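Local coordinates for protein xylan esterase 1 (Thermoanaerobacterium sp. 'JW/SL YS485', PDB 3FCY) that probably removes acetyl groups from acetylated xylan and other acetyl esters, as an alpha/beta-hydrolase of carbohydrate esterase family 7, at residues R166-D171 against F271-Y276; S235-V240 against G275-K280. All coordinates share one frame; numbering follows the deposited sequence.

Contact 1. Residues R166-D171 against F271-Y276; sequences RGLDDD and FTKLGY
K273 and L168 meet through both polar and apolar atoms. The polar part is one ammonium group on two backbone carbonyls: K273 NZ donates to L168 O at 2.6 Å and to D170 O at 2.5 Å. It approaches D170 O almost straight along the C=O axis (171°), but comes to L168 O from above the carbonyl plane. A lysine suits the place because its chain, extended beyond CG, spans the distance from helix to loop. G167 to D170 form a type I beta turn, closed by D170 N to G167 O, and G167, at phi 87°, has the backbone that glycine accepts most readily. With K273 cut back to an alanine, the carbonyls of L168 and D170 would probably lose their shared donor.

The apolar part adds carbon contact, L168 running slantwise across the lysine. L168 CG stands anti to the backbone N (chi1 -176°), which carries CD1 to within 3.9 Å of K273 CD; the same methyl meets L274 CD2, the two leucines crossing at about a right angle.

The contact thus joins the loop between strand 136-140 and helix 176-192 to helix 267-274, whose F271 also packs on Y237 of helix 237-242.

Contact 2. Residues S235-V240 against G275-K280; sequences SDYKRV and GYIDVK
D278 meets the backbone of D236 with its carboxylate: D236 N donates to D278 OD1 at 2.8 Å, and the bond is nearly straight (173°). A second bond joins the segments beside it, where Y237 OH donates a hydrogen bond to I277 O at 2.8 Å, from above the carbonyl plane. That oxygen lies at the edge of the tyrosine ring, near its plane, while I277 CG1 packs 4.0 Å from Y237 CE2. Tyrosine suits the place because the same ring offers carbon to an isoleucine and a donor to a buried carbonyl. S235 brings a small side chain to a tight spot, its CB only 3.4 Å from V279 CG2.

The next shell fixes the carboxylate. D278 is the N-cap of helix 279-282, and its OD1 also accepts from K280 N at 3.0 Å; D236 N and K280 N reach this oxygen from opposite faces of the carboxylate plane. D278 CG lies anti to the backbone N (chi1 -178°), which puts the carboxylate between the two amides. K280, bent at chi4, turns back so that NZ forms a salt bridge with D278 OD2 at 2.9 Å, and its CD passes the side chain of D236.

Farther out, K280 NZ also donates to N44 O, D236 OD2 bonds to Y40 OH, and S235 OG bonds to T305 O. The phenylalanines F177 and F181 of helix 176-192 cover I277.

All the touching residues are buried, and the aspartate has two amides and an ammonium to compensate it. Such surroundings would probably keep D278 ionised, although the nearby carboxylate of D236, itself bonded to Y40, would pull the other way, with K280 close to both.

How the contacts relate
Contacts 1 and 2 share G275 and Y276, on the connection between helix 267-274 and helix 279-282, so the same piece of chain is held at successive points. Contact 2 is wholly buried and nearer the centre of the fold; contact 1 is only partly buried. Their chemistry differs accordingly: in contact 1 a lysine serves main-chain oxygens of a loop, whereas in contact 2 a buried carboxylate receives main-chain amides and is balanced by a lysine. They also touch directly, L274 O lying 3.3 Å from Y237 CE2, while F271 packs against K238. The side chains of L274 and Y237 lie about 10 and 9 Å from that of Y117, predicted to bind substrate, near but not touching it.

Contact 1. Residues R166-D171 against F271-Y276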
# COMPACT_ATOMS: atom_id res chain seq x y z
N ARG A 166 -23.80 5.83 16.72
CA ARG A 166 -24.19 7.06 17.39
C ARG A 166 -25.48 6.82 18.18
O ARG A 166 -26.53 6.54 17.60
CB ARG A 166 -24.40 8.18 16.36
CG ARG A 166 -24.57 9.59 16.95
CD ARG A 166 -23.35 10.02 17.77
NE ARG A 166 -22.12 9.99 16.98
CZ ARG A 166 -21.73 10.93 16.13
NH1 ARG A 166 -22.46 12.02 15.94
NH2 ARG A 166 -20.60 10.77 15.43
N GLY A 167 -25.39 6.92 19.51
CA GLY A 167 -26.55 6.69 20.36
C GLY A 167 -26.70 5.22 20.72
O GLY A 167 -27.70 4.82 21.33
N LEU A 168 -25.71 4.41 20.36
CA LEU A 168 -25.75 2.98 20.65
C LEU A 168 -25.73 2.69 22.15
O LEU A 168 -26.34 1.72 22.60
CB LEU A 168 -24.59 2.28 19.94
CG LEU A 168 -24.52 0.75 20.05
CD1 LEU A 168 -25.79 0.11 19.50
CD2 LEU A 168 -23.31 0.24 19.29
N ASP A 169 -25.02 3.51 22.93
CA ASP A 169 -24.97 3.31 24.38
C ASP A 169 -26.06 4.11 25.10
O ASP A 169 -26.09 4.17 26.33
CB ASP A 169 -23.61 3.73 24.96
CG ASP A 169 -22.49 2.77 24.62
OD1 ASP A 169 -22.76 1.55 24.50
OD2 ASP A 169 -21.34 3.23 24.48
N ASP A 170 -26.94 4.73 24.32
CA ASP A 170 -28.04 5.51 24.88
C ASP A 170 -29.29 4.64 24.69
O ASP A 170 -29.18 3.49 24.25
CB ASP A 170 -28.22 6.80 24.07
CG ASP A 170 -28.99 7.87 24.81
OD1 ASP A 170 -30.01 7.54 25.46
OD2 ASP A 170 -28.59 9.05 24.74
N ASP A 171 -30.47 5.15 25.04
CA ASP A 171 -31.69 4.38 24.84
C ASP A 171 -31.87 4.09 23.35
O ASP A 171 -31.56 4.94 22.51
CB ASP A 171 -32.91 5.14 25.36
CG ASP A 171 -34.18 4.31 25.27
OD1 ASP A 171 -34.32 3.35 26.06
OD2 ASP A 171 -35.03 4.60 24.40
N PHE A 271 -25.24 -6.36 18.81
CA PHE A 271 -25.78 -6.63 17.49
C PHE A 271 -27.30 -6.69 17.47
O PHE A 271 -27.91 -6.37 16.45
CB PHE A 271 -25.18 -7.92 16.92
CG PHE A 271 -23.77 -7.74 16.42
CD1 PHE A 271 -22.70 -8.33 17.08
CD2 PHE A 271 -23.52 -6.96 15.29
CE1 PHE A 271 -21.39 -8.14 16.64
CE2 PHE A 271 -22.21 -6.77 14.84
CZ PHE A 271 -21.15 -7.35 15.51
N THR A 272 -27.92 -7.08 18.58
CA THR A 272 -29.38 -7.13 18.64
C THR A 272 -29.90 -5.70 18.59
O THR A 272 -30.87 -5.40 17.90
CB THR A 272 -29.88 -7.80 19.94
OG1 THR A 272 -29.48 -9.18 19.95
CG2 THR A 272 -31.39 -7.72 20.04
N LYS A 273 -29.24 -4.81 19.33
CA LYS A 273 -29.63 -3.41 19.36
C LYS A 273 -29.45 -2.80 17.97
O LYS A 273 -30.27 -2.00 17.51
CB LYS A 273 -28.81 -2.65 20.39
CG LYS A 273 -29.37 -1.28 20.72
CD LYS A 273 -28.73 -0.74 21.99
CE LYS A 273 -29.30 0.61 22.37
NZ LYS A 273 -28.69 1.09 23.64
N LEU A 274 -28.36 -3.17 17.29
CA LEU A 274 -28.11 -2.67 15.94
C LEU A 274 -29.19 -3.22 15.01
O LEU A 274 -29.40 -2.72 13.90
CB LEU A 274 -26.72 -3.11 15.45
CG LEU A 274 -25.51 -2.43 16.10
CD1 LEU A 274 -24.23 -3.07 15.59
CD2 LEU A 274 -25.52 -0.94 15.79
N GLY A 275 -29.87 -4.26 15.47
CA GLY A 275 -30.93 -4.87 14.69
C GLY A 275 -32.06 -3.89 14.41
O GLY A 275 -32.79 -4.03 13.43
N TYR A 276 -32.22 -2.89 15.28
CA TYR A 276 -33.26 -1.89 15.10
C TYR A 276 -33.06 -1.07 13.84
O TYR A 276 -34.03 -0.57 13.26
CB TYR A 276 -33.31 -0.94 16.30
CG TYR A 276 -33.90 -1.54 17.55
CD1 TYR A 276 -35.22 -2.00 17.59
CD2 TYR A 276 -33.14 -1.63 18.72
CE1 TYR A 276 -35.77 -2.52 18.76
CE2 TYR A 276 -33.68 -2.16 19.89
CZ TYR A 276 -34.99 -2.60 19.90
OH TYR A 276 -35.52 -3.12 21.06

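Contact 2. Residues S235-V240 against G275-K280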
# COMPACT_ATOMS: atom_id res chain seq x y z
N SER A 235 -26.91 -2.98 6.43
CA SER A 235 -27.62 -4.24 6.42
C SER A 235 -26.83 -5.42 6.96
O SER A 235 -25.66 -5.60 6.61
CB SER A 235 -28.07 -4.56 4.99
OG SER A 235 -28.61 -5.87 4.90
N ASP A 236 -27.46 -6.21 7.83
CA ASP A 236 -26.83 -7.42 8.35
C ASP A 236 -25.46 -7.16 8.99
O ASP A 236 -24.47 -7.79 8.65
CB ASP A 236 -26.69 -8.39 7.16
CG ASP A 236 -26.63 -9.84 7.58
OD1 ASP A 236 -26.92 -10.16 8.75
OD2 ASP A 236 -26.30 -10.66 6.70
N TYR A 237 -25.43 -6.23 9.94
CA TYR A 237 -24.19 -5.85 10.63
C TYR A 237 -23.32 -7.02 11.09
O TYR A 237 -22.14 -7.07 10.76
CB TYR A 237 -24.53 -4.95 11.83
CG TYR A 237 -25.25 -3.68 11.42
CD1 TYR A 237 -24.61 -2.69 10.66
CD2 TYR A 237 -26.58 -3.47 11.78
CE1 TYR A 237 -25.28 -1.54 10.27
CE2 TYR A 237 -27.26 -2.32 11.39
CZ TYR A 237 -26.61 -1.36 10.63
OH TYR A 237 -27.30 -0.23 10.25
N LYS A 238 -23.90 -7.95 11.85
CA LYS A 238 -23.16 -9.11 12.35
C LYS A 238 -22.41 -9.87 11.25
O LYS A 238 -21.28 -10.33 11.46
CB LYS A 238 -24.12 -10.05 13.08
CG LYS A 238 -23.49 -11.33 13.66
CD LYS A 238 -22.66 -11.06 14.91
CE LYS A 238 -22.43 -12.33 15.73
NZ LYS A 238 -21.70 -13.41 15.00
N ARG A 239 -23.04 -10.00 10.09
CA ARG A 239 -22.42 -10.71 8.97
C ARG A 239 -21.12 -10.01 8.55
O ARG A 239 -20.10 -10.67 8.33
CB ARG A 239 -23.38 -10.76 7.78
CG ARG A 239 -22.79 -11.38 6.52
CD ARG A 239 -22.35 -12.82 6.73
NE ARG A 239 -21.87 -13.41 5.49
CZ ARG A 239 -21.30 -14.60 5.39
NH1 ARG A 239 -21.12 -15.35 6.47
NH2 ARG A 239 -20.89 -15.05 4.21
N VAL A 240 -21.17 -8.69 8.45
CA VAL A 240 -20.00 -7.91 8.07
C VAL A 240 -18.85 -8.21 9.04
O VAL A 240 -17.71 -8.43 8.63
CB VAL A 240 -20.29 -6.39 8.11
CG1 VAL A 240 -19.03 -5.60 7.75
CG2 VAL A 240 -21.43 -6.05 7.16
N GLY A 275 -29.87 -4.26 15.47
CA GLY A 275 -30.93 -4.87 14.69
C GLY A 275 -32.06 -3.89 14.41
O GLY A 275 -32.79 -4.03 13.43
N TYR A 276 -32.22 -2.89 15.28
CA TYR A 276 -33.26 -1.89 15.10
C TYR A 276 -33.06 -1.07 13.84
O TYR A 276 -34.03 -0.57 13.26
CB TYR A 276 -33.31 -0.94 16.30
CG TYR A 276 -33.90 -1.54 17.55
CD1 TYR A 276 -35.22 -2.00 17.59
CD2 TYR A 276 -33.14 -1.63 18.72
CE1 TYR A 276 -35.77 -2.52 18.76
CE2 TYR A 276 -33.68 -2.16 19.89
CZ TYR A 276 -34.99 -2.60 19.90
OH TYR A 276 -35.52 -3.12 21.06
N ILE A 277 -31.81 -0.91 13.43
CA ILE A 277 -31.51 -0.12 12.24
C ILE A 277 -30.87 -0.94 11.14
O ILE A 277 -30.11 -0.43 10.32
CB ILE A 277 -30.60 1.09 12.59
CG1 ILE A 277 -29.29 0.61 13.23
CG2 ILE A 277 -31.34 2.03 13.54
CD1 ILE A 277 -28.30 1.73 13.51
N ASP A 278 -31.19 -2.23 11.13
CA ASP A 278 -30.70 -3.17 10.12
C ASP A 278 -31.79 -3.21 9.05
O ASP A 278 -32.86 -3.79 9.29
CB ASP A 278 -30.52 -4.56 10.75
CG ASP A 278 -29.96 -5.58 9.77
OD1 ASP A 278 -30.03 -5.34 8.55
OD2 ASP A 278 -29.45 -6.62 10.23
N VAL A 279 -31.54 -2.60 7.90
CA VAL A 279 -32.55 -2.57 6.84
C VAL A 279 -33.07 -3.94 6.41
O VAL A 279 -34.19 -4.04 5.89
CB VAL A 279 -32.05 -1.82 5.57
CG1 VAL A 279 -31.80 -0.36 5.92
CG2 VAL A 279 -30.80 -2.47 5.01
N LYS A 280 -32.29 -4.99 6.62
CA LYS A 280 -32.76 -6.32 6.23
C LYS A 280 -33.96 -6.69 7.10
O LYS A 280 -34.75 -7.55 6.72
CB LYS A 280 -31.65 -7.36 6.39
CG LYS A 280 -31.67 -8.10 7.72
CD LYS A 280 -30.57 -9.14 7.80
CE LYS A 280 -30.73 -9.99 9.06
NZ LYS A 280 -30.85 -9.15 10.28